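Aldehyde dehydrogenase (Listeria monocytogenes, PDB 3K9D) probably acts as an oxidoreductase on the aldehyde or oxo group of its substrates, with NAD or NADP as electron acceptor. Local coordinates at residues D5-S10 against T179-D184; G275-S280 against L316-D321. All blocks are in the same frame, centred on the assembly; numbering follows the deposited sequence.

Interaction 1: D5-S10 against T179-D184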
# COMPACT_ATOMS: atom_id res chain seq x y z
N ASP A 5 4.27 23.41 -28.42
CA ASP A 5 3.92 22.00 -28.59
C ASP A 5 3.10 21.46 -27.42
O ASP A 5 3.41 21.73 -26.25
CB ASP A 5 5.16 21.13 -28.77
CG ASP A 5 5.81 21.31 -30.12
OD1 ASP A 5 5.30 22.11 -30.94
OD2 ASP A 5 6.83 20.65 -30.37
N LYS A 6 2.09 20.67 -27.77
CA LYS A 6 1.03 20.25 -26.87
C LYS A 6 1.55 19.41 -25.71
O LYS A 6 1.11 19.58 -24.57
CB LYS A 6 -0.05 19.47 -27.64
CG LYS A 6 -1.37 19.39 -26.90
CD LYS A 6 -2.45 18.65 -27.69
CE LYS A 6 -2.48 17.17 -27.37
NZ LYS A 6 -3.83 16.58 -27.57
N ASP A 7 2.49 18.52 -26.01
CA ASP A 7 3.07 17.63 -25.00
C ASP A 7 3.89 18.40 -23.95
O ASP A 7 3.77 18.14 -22.76
CB ASP A 7 3.87 16.48 -25.66
CG ASP A 7 5.03 16.95 -26.56
OD1 ASP A 7 4.95 18.02 -27.21
OD2 ASP A 7 6.03 16.21 -26.63
N LEU A 8 4.66 19.38 -24.40
CA LEU A 8 5.51 20.19 -23.53
C LEU A 8 4.73 21.22 -22.72
O LEU A 8 5.07 21.48 -21.56
CB LEU A 8 6.62 20.86 -24.33
CG LEU A 8 7.53 19.93 -25.15
CD1 LEU A 8 8.42 20.74 -26.05
CD2 LEU A 8 8.34 18.95 -24.29
N ARG A 9 3.70 21.82 -23.33
CA ARG A 9 2.73 22.65 -22.58
C ARG A 9 2.05 21.84 -21.47
O ARG A 9 1.88 22.33 -20.36
CB ARG A 9 1.67 23.26 -23.51
CG ARG A 9 2.15 24.41 -24.38
CD ARG A 9 0.96 25.10 -25.05
NE ARG A 9 0.39 24.34 -26.17
CZ ARG A 9 -0.74 23.63 -26.14
NH1 ARG A 9 -1.47 23.55 -25.02
NH2 ARG A 9 -1.15 23.00 -27.23
N SER A 10 1.67 20.60 -21.79
CA SER A 10 1.02 19.70 -20.84
C SER A 10 1.92 19.26 -19.67
O SER A 10 1.47 19.29 -18.52
CB SER A 10 0.42 18.49 -21.55
OG SER A 10 -0.08 17.52 -20.64
N THR A 179 -2.63 14.69 -22.06
CA THR A 179 -1.63 14.00 -22.87
C THR A 179 -1.11 12.82 -22.06
O THR A 179 -1.16 12.84 -20.82
CB THR A 179 -0.43 14.91 -23.34
OG1 THR A 179 0.41 15.26 -22.24
CG2 THR A 179 -0.90 16.17 -24.04
N ILE A 180 -0.63 11.80 -22.76
CA ILE A 180 0.04 10.68 -22.08
C ILE A 180 1.39 11.15 -21.46
O ILE A 180 1.82 10.59 -20.44
CB ILE A 180 0.23 9.44 -22.99
CG1 ILE A 180 1.26 9.68 -24.11
CG2 ILE A 180 -1.11 8.97 -23.58
CD1 ILE A 180 2.20 8.50 -24.35
N GLN A 181 2.01 12.16 -22.05
CA GLN A 181 3.27 12.73 -21.54
C GLN A 181 3.01 13.53 -20.27
O GLN A 181 3.85 13.56 -19.37
CB GLN A 181 3.93 13.65 -22.58
CG GLN A 181 4.51 12.95 -23.83
CD GLN A 181 3.56 12.94 -25.02
OE1 GLN A 181 2.43 13.41 -24.95
NE2 GLN A 181 4.02 12.38 -26.13
N GLY A 182 1.85 14.18 -20.20
CA GLY A 182 1.46 14.95 -19.03
C GLY A 182 1.06 14.08 -17.86
O GLY A 182 1.41 14.38 -16.72
N THR A 183 0.33 13.01 -18.14
CA THR A 183 -0.10 12.05 -17.12
C THR A 183 1.08 11.21 -16.60
O THR A 183 1.10 10.83 -15.43
CB THR A 183 -1.21 11.12 -17.66
OG1 THR A 183 -2.36 11.91 -18.01
CG2 THR A 183 -1.61 10.10 -16.60
N ASP A 184 2.04 10.94 -17.47
CA ASP A 184 3.31 10.31 -17.05
C ASP A 184 4.07 11.19 -16.05
O ASP A 184 4.64 10.69 -15.08
CB ASP A 184 4.22 10.03 -18.24
CG ASP A 184 5.49 9.27 -17.84
OD1 ASP A 184 5.36 8.09 -17.45
OD2 ASP A 184 6.59 9.85 -17.90
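S10 and T179 meet hydroxyl to hydroxyl because S10 OG stands anti to its own backbone N (chi1 173°), while T179 OG1 sits between its backbone N and carbonyl carbon (chi1 70°). The result is a worked example of an N-cap put to double use: the residue that caps helix 180-188 also ties that helix start to the N-terminal end of helix 6-28. T179 OG1 accepts from G182 N at 2.7 Å, with a bent N-H...O angle of 139°, and shares a 2.8 Å hydrogen bond with S10 OG. S10 OG is also hydrogen-bonded to V177 O, in the loop leading to helix 180-188, so the buried hydroxyl is held from two sites. The other branch of T179 does apolar work, its CG2 packing 3.7 Å from S10 CB and 3.8 Å from K6 CE, where K6 and T179 pass alongside each other pointing opposite ways. Farther out, the bend at chi2 puts Q181 CD beside D7, and Q181 OE1 then lies 3.5 Å from D7 CB. Closest packing of helix on helix is possible at G182, which has no side chain: S10 OG rests 3.4 Å from G182 CA.

Interaction 2: G275-S280 against L316-D321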
# COMPACT_ATOMS: atom_id res chain seq x y z
N GLY A 275 -37.55 -8.92 -18.92
CA GLY A 275 -37.10 -8.12 -20.08
C GLY A 275 -35.80 -8.52 -20.76
O GLY A 275 -35.36 -7.85 -21.69
N ALA A 276 -35.18 -9.61 -20.29
CA ALA A 276 -33.96 -10.13 -20.92
C ALA A 276 -34.22 -10.87 -22.23
O ALA A 276 -35.21 -11.61 -22.36
CB ALA A 276 -33.20 -11.01 -19.95
N HIS A 277 -33.33 -10.64 -23.19
CA HIS A 277 -33.36 -11.28 -24.48
C HIS A 277 -32.17 -12.21 -24.68
O HIS A 277 -31.02 -11.78 -24.70
CB HIS A 277 -33.36 -10.24 -25.61
CG HIS A 277 -33.61 -10.82 -26.96
ND1 HIS A 277 -34.76 -11.51 -27.28
CD2 HIS A 277 -32.86 -10.80 -28.09
CE1 HIS A 277 -34.71 -11.88 -28.55
NE2 HIS A 277 -33.58 -11.45 -29.06
N PHE A 278 -32.49 -13.49 -24.83
CA PHE A 278 -31.51 -14.54 -25.04
C PHE A 278 -31.21 -14.65 -26.53
O PHE A 278 -32.12 -14.76 -27.37
CB PHE A 278 -32.03 -15.87 -24.48
CG PHE A 278 -31.99 -15.94 -22.98
CD1 PHE A 278 -30.90 -16.53 -22.34
CD2 PHE A 278 -33.02 -15.43 -22.21
CE1 PHE A 278 -30.85 -16.60 -20.96
CE2 PHE A 278 -32.98 -15.49 -20.82
CZ PHE A 278 -31.89 -16.08 -20.20
N LEU A 279 -29.93 -14.57 -26.84
CA LEU A 279 -29.45 -14.63 -28.19
C LEU A 279 -29.44 -16.07 -28.64
O LEU A 279 -29.26 -16.97 -27.81
CB LEU A 279 -28.04 -14.04 -28.27
CG LEU A 279 -27.96 -12.54 -27.97
CD1 LEU A 279 -26.55 -12.06 -28.16
CD2 LEU A 279 -28.91 -11.78 -28.90
N SER A 280 -29.61 -16.28 -29.94
CA SER A 280 -29.49 -17.61 -30.53
C SER A 280 -28.01 -17.88 -30.69
O SER A 280 -27.20 -16.97 -30.56
CB SER A 280 -30.20 -17.65 -31.89
OG SER A 280 -29.34 -17.16 -32.90
N LEU A 316 -27.62 -7.08 -35.42
CA LEU A 316 -28.65 -7.92 -34.81
C LEU A 316 -29.98 -7.18 -34.84
O LEU A 316 -30.02 -5.94 -34.84
CB LEU A 316 -28.30 -8.26 -33.36
CG LEU A 316 -27.03 -9.03 -32.96
CD1 LEU A 316 -27.13 -9.41 -31.49
CD2 LEU A 316 -26.77 -10.28 -33.80
N THR A 317 -31.07 -7.96 -34.87
CA THR A 317 -32.43 -7.45 -34.76
C THR A 317 -33.00 -8.02 -33.47
O THR A 317 -33.17 -9.23 -33.34
CB THR A 317 -33.33 -7.87 -35.96
OG1 THR A 317 -32.80 -7.32 -37.18
CG2 THR A 317 -34.74 -7.37 -35.77
N VAL A 318 -33.32 -7.12 -32.55
CA VAL A 318 -33.60 -7.44 -31.15
C VAL A 318 -34.83 -6.62 -30.75
O VAL A 318 -34.90 -5.46 -31.14
CB VAL A 318 -32.34 -7.03 -30.29
CG1 VAL A 318 -32.69 -6.80 -28.84
CG2 VAL A 318 -31.21 -8.05 -30.43
N PRO A 319 -35.80 -7.21 -30.00
CA PRO A 319 -37.00 -6.45 -29.58
C PRO A 319 -36.69 -5.12 -28.87
O PRO A 319 -35.74 -5.05 -28.09
CB PRO A 319 -37.72 -7.42 -28.64
CG PRO A 319 -37.30 -8.77 -29.10
CD PRO A 319 -35.85 -8.60 -29.50
N ALA A 320 -37.48 -4.08 -29.16
CA ALA A 320 -37.30 -2.75 -28.56
C ALA A 320 -37.29 -2.67 -27.01
O ALA A 320 -36.70 -1.76 -26.43
CB ALA A 320 -38.34 -1.76 -29.12
N ASP A 321 -37.95 -3.63 -26.37
CA ASP A 321 -38.05 -3.67 -24.91
C ASP A 321 -36.99 -4.55 -24.25
O ASP A 321 -37.06 -4.81 -23.05
CB ASP A 321 -39.45 -4.14 -24.49
CG ASP A 321 -39.73 -5.57 -24.89
OD1 ASP A 321 -39.08 -6.08 -25.82
OD2 ASP A 321 -40.62 -6.19 -24.28
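H277, whose imidazole meets V318 and P319, is gripped through its backbone, hydrogen-bonded to V324 and I326 of the neighbouring strand 324-328, while G275 and L279 add backbone bonds to R323 and I326 respectively. Across to the 316-321 loop no hydrogen bond is made; side chains do most of the packing, and only at G275 do backbones come close, G275 O lying 3.7 Å from D321 O.

The central element is a CH-pi contact. H277 CG lies anti to the backbone N (chi1 -171°), and the ring beyond it receives P319 over one face. P319 CD stands 3.6 Å from the centroid of the H277 ring, 12° off the ring normal. It lies 3.6 Å from H277 CE1 and 4.0 Å from H277 CG, a small spread that places it over the middle of the ring. A methylene bonded to the proline nitrogen probably carries slightly polarised hydrogens, which would suit the pi cloud beneath. V318 approaches obliquely, with CG2 4.0 Å from H277 CD2.

Apolar packing continues at the start of the loop, where L279 CD2 meets L316 CD1 at 3.9 Å and the two side chains cross at about a right angle. L316 is backed by helices 281-291 and 307-313, and V318 by helix 307-313, while Q308 NE2 binds V318 O.

G275, with positive phi, is the C-prime residue of the Schellman motif that ends helix 261-273 and releases the chain into strand 276-278. The two touching segments run nearly antiparallel, their directions 167° apart, before the chain enters strand 324-328, which lies parallel to strand 276-278. This is the return leg of a beta-alpha-beta connection at the edge of a parallel sheet, as expected in the catalytic domain of the aldehyde dehydrogenase fold.

In the fold
The two interactions illustrate how chemistry follows position in a fold. Both are partly buried and peripheral, and neither touches the other: their centres lie 44 Å apart, and they hold different elements. Interaction 1 joins residues distant in sequence, the start of the N-terminal helix and a helix next to the mixed sheet; it centres on a buried serine hydroxyl paired with that of a partly exposed threonine, with aliphatic contacts around them. Interaction 2 is more local in sequence; it lays a loop against an outermost strand of the parallel sheet, and relies on ring-face and aliphatic packing while the backbone hydrogen bonds go to the neighbouring strand. Neither contact involves the second chain of the assembly.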